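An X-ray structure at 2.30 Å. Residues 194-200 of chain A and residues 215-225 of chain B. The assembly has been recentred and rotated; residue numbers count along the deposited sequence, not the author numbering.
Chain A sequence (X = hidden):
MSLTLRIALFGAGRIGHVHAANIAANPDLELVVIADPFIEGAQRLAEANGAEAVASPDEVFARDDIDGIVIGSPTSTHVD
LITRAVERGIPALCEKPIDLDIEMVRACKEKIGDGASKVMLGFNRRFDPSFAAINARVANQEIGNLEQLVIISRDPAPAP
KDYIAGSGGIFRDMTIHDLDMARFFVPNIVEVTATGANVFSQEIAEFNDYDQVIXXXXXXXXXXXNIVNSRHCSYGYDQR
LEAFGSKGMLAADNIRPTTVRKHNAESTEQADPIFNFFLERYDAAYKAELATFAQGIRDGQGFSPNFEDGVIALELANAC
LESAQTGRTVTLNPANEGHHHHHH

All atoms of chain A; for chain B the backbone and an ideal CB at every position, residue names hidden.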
# COMPACT_ATOMS: atom_id res chain seq x y z
N ALA A 194 -12.27 30.09 -6.11
CA ALA A 194 -13.11 29.02 -5.58
C ALA A 194 -14.28 28.72 -6.49
O ALA A 194 -14.84 29.61 -7.11
CB ALA A 194 -13.61 29.39 -4.17
N THR A 195 -14.66 27.44 -6.52
CA THR A 195 -15.77 26.97 -7.34
C THR A 195 -16.69 26.11 -6.47
O THR A 195 -16.24 25.15 -5.84
CB THR A 195 -15.25 26.13 -8.51
OG1 THR A 195 -14.25 26.88 -9.21
CG2 THR A 195 -16.37 25.76 -9.45
N GLY A 196 -17.98 26.44 -6.44
CA GLY A 196 -18.91 25.66 -5.64
C GLY A 196 -19.95 24.99 -6.51
O GLY A 196 -20.27 25.49 -7.58
N ALA A 197 -20.47 23.86 -6.05
CA ALA A 197 -21.49 23.12 -6.79
C ALA A 197 -22.50 22.47 -5.83
O ALA A 197 -22.32 22.50 -4.61
CB ALA A 197 -20.83 22.06 -7.67
N ASN A 198 -23.55 21.89 -6.40
CA ASN A 198 -24.61 21.24 -5.63
C ASN A 198 -24.98 19.94 -6.34
O ASN A 198 -25.79 19.95 -7.27
CB ASN A 198 -25.83 22.16 -5.57
CG ASN A 198 -25.63 23.33 -4.62
OD1 ASN A 198 -25.91 23.21 -3.43
ND2 ASN A 198 -25.13 24.44 -5.13
N VAL A 199 -24.40 18.83 -5.90
CA VAL A 199 -24.62 17.53 -6.54
C VAL A 199 -25.43 16.44 -5.83
O VAL A 199 -25.78 15.44 -6.46
CB VAL A 199 -23.28 16.88 -6.93
CG1 VAL A 199 -22.52 17.79 -7.85
CG2 VAL A 199 -22.45 16.55 -5.67
N PHE A 200 -25.73 16.59 -4.54
CA PHE A 200 -26.48 15.52 -3.87
C PHE A 200 -27.44 15.93 -2.77
O PHE A 200 -28.48 15.31 -2.60
CB PHE A 200 -25.52 14.46 -3.30
CG PHE A 200 -24.83 14.87 -2.03
CD1 PHE A 200 -25.43 14.65 -0.79
CD2 PHE A 200 -23.59 15.50 -2.06
CE1 PHE A 200 -24.79 15.03 0.39
CE2 PHE A 200 -22.94 15.88 -0.89
CZ PHE A 200 -23.55 15.65 0.34
N UNK B 215 -6.54 23.36 -12.92
CA UNK B 215 -7.75 23.60 -13.69
C UNK B 215 -8.95 22.97 -12.99
O UNK B 215 -8.87 21.87 -12.46
CB UNK B 215 -7.60 23.05 -15.11
N UNK B 216 -10.07 23.69 -12.98
CA UNK B 216 -11.30 23.18 -12.40
C UNK B 216 -12.46 23.37 -13.38
O UNK B 216 -12.80 24.49 -13.74
CB UNK B 216 -11.60 23.88 -11.07
N UNK B 217 -13.06 22.26 -13.82
CA UNK B 217 -14.17 22.32 -14.76
C UNK B 217 -15.50 21.99 -14.08
O UNK B 217 -15.55 21.14 -13.19
CB UNK B 217 -13.92 21.36 -15.93
N UNK B 218 -16.57 22.65 -14.52
CA UNK B 218 -17.90 22.37 -14.00
C UNK B 218 -18.66 21.60 -15.07
O UNK B 218 -18.72 22.03 -16.22
CB UNK B 218 -18.63 23.65 -13.61
N UNK B 219 -19.22 20.45 -14.69
CA UNK B 219 -19.98 19.66 -15.63
C UNK B 219 -21.44 20.09 -15.62
O UNK B 219 -21.88 20.79 -14.70
CB UNK B 219 -19.85 18.17 -15.31
N UNK B 220 -22.19 19.67 -16.64
CA UNK B 220 -23.59 20.04 -16.77
C UNK B 220 -24.47 19.68 -15.58
O UNK B 220 -25.53 20.26 -15.39
CB UNK B 220 -24.16 19.38 -18.02
N UNK B 221 -24.03 18.72 -14.76
CA UNK B 221 -24.82 18.35 -13.59
C UNK B 221 -24.15 18.68 -12.26
O UNK B 221 -24.46 18.06 -11.25
CB UNK B 221 -25.13 16.85 -13.64
N UNK B 222 -23.25 19.65 -12.27
CA UNK B 222 -22.56 20.03 -11.05
C UNK B 222 -21.31 19.20 -10.75
O UNK B 222 -20.77 19.29 -9.64
CB UNK B 222 -23.53 19.92 -9.87
N UNK B 223 -20.88 18.37 -11.69
CA UNK B 223 -19.67 17.58 -11.48
C UNK B 223 -18.50 18.57 -11.45
O UNK B 223 -18.51 19.58 -12.16
CB UNK B 223 -19.49 16.52 -12.57
N UNK B 224 -17.52 18.31 -10.60
CA UNK B 224 -16.33 19.17 -10.56
C UNK B 224 -15.11 18.34 -10.95
O UNK B 224 -14.78 17.37 -10.29
CB UNK B 224 -16.14 19.79 -9.17
N UNK B 225 -14.47 18.71 -12.06
CA UNK B 225 -13.27 18.02 -12.52
C UNK B 225 -12.09 18.91 -12.14
O UNK B 225 -12.05 20.09 -12.49
CB UNK B 225 -13.31 17.74 -14.02

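Position 215 has an ideal CB with nothing of chain A within 5.5 Å, so its strand angles (-123/138) allow many residues, beta-branched ones included; it is Val B215. At 216 the CB points toward chain A and lies 4.4 Å from Thr A195 OG1, which leaves room for a small or medium side chain, polar or apolar. The residue is Thr B216 (chi1 m), whose CG2 approaches Thr A195 OG1 at 4.0 Å. Position 217 points away, and chain A does not discriminate there; it is Leu B217, whose backbone N and O pair with the O and N of position 225.

Position 218 points toward chain A again, but its ideal CB is still 5.2 Å from Thr A195 CG2. A side chain must be long to reach the carbonyl of Gly A196; a shorter one would fit but leave that acceptor unmet from here. Lysine, arginine or glutamine could serve. Arg B218 extends through chi1 t and chi2 t before turning at chi3 m, bringing the edge of its guanidinium to that carbonyl: NH1 and NH2 donate to Gly A196 O at 2.9 and 3.0 Å, both weak bonds with angles of 127°. A water bridges the two residues, accepting from Gly A196 N at 2.8 Å and from Arg B218 NH2 at 3.1 Å. The same NH2 lies 3.4 Å from Thr A195 CG2.

Positions 219 to 222 form a type I turn. Chain A is out of reach of 219 and 220 and sets no preference; turn-compatible residues such as Gly, Ser, Asn or Asp would suit the turn, and the residues are Gly B219 and Ser B220. At 221 the CB points sideways with no chain A atom within 5.5 Å, so many residues would be allowed; Lys B221 leads its end away.

Position 222 is the most constrained. Its phi/psi of 86/10 would jam a CB against the preceding carbonyl O, and that CB would also sit 3.1 Å from Val A199 CG1 and 3.4 Å from Asn A198 O. Both lines of evidence call for glycine. With Gly B222 in place, its O packs 2.9 Å from Val A199 CG1 and 3.4 Å from Ala A197 CB.

Position 223 points away, so many side chains fit; Glu B223 turns back on the turn, its OE1 accepting from Lys B221 N at 2.9 Å. At 224 the CB faces Ala A197 CB from 5.4 Å, a gap suited to leucine, isoleucine or methionine. Leu B224 (m, t) fills it, with CG 4.0 Å from Ala A197 CB and CD2 3.9 Å from Thr A195 CG2. Position 225 is out of reach of chain A, and its strand angles (-103/125) suit beta-branched and many other residues; it is Ile B225.

Chain B, residues 215-225: VTLRGSKGELI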
# COMPACT_ATOMS: atom_id res chain seq x y z
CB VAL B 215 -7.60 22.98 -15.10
CG1 VAL B 215 -8.92 23.02 -15.84
CG2 VAL B 215 -6.50 23.72 -15.88
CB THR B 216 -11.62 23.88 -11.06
OG1 THR B 216 -10.53 23.70 -10.15
CG2 THR B 216 -12.88 23.28 -10.44
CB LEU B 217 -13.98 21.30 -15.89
CG LEU B 217 -12.66 21.16 -16.64
CD1 LEU B 217 -12.76 19.98 -17.59
CD2 LEU B 217 -12.37 22.45 -17.39
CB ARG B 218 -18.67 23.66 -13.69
CG ARG B 218 -20.12 23.43 -13.24
CD ARG B 218 -20.86 24.74 -12.98
NE ARG B 218 -20.06 25.61 -12.12
CZ ARG B 218 -20.34 25.91 -10.86
NH1 ARG B 218 -21.43 25.41 -10.28
NH2 ARG B 218 -19.53 26.70 -10.17
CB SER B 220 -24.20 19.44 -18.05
OG SER B 220 -24.20 18.02 -18.02
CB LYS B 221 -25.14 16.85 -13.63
CG LYS B 221 -26.30 16.50 -14.55
CD LYS B 221 -26.62 15.02 -14.48
CE LYS B 221 -25.73 14.21 -15.39
NZ LYS B 221 -26.05 14.49 -16.81
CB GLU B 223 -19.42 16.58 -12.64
CG GLU B 223 -20.55 15.59 -12.93
CD GLU B 223 -21.56 16.13 -13.93
OE1 GLU B 223 -21.59 17.36 -14.17
OE2 GLU B 223 -22.33 15.32 -14.48
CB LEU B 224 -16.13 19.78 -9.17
CG LEU B 224 -17.20 20.79 -8.73
CD1 LEU B 224 -16.91 21.26 -7.31
CD2 LEU B 224 -17.21 21.98 -9.71
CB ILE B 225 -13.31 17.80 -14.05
CG1 ILE B 225 -14.55 16.98 -14.43
CG2 ILE B 225 -12.06 17.07 -14.53
CD1 ILE B 225 -15.79 17.82 -14.64
O HOH W 1 -19.15 28.61 -7.78
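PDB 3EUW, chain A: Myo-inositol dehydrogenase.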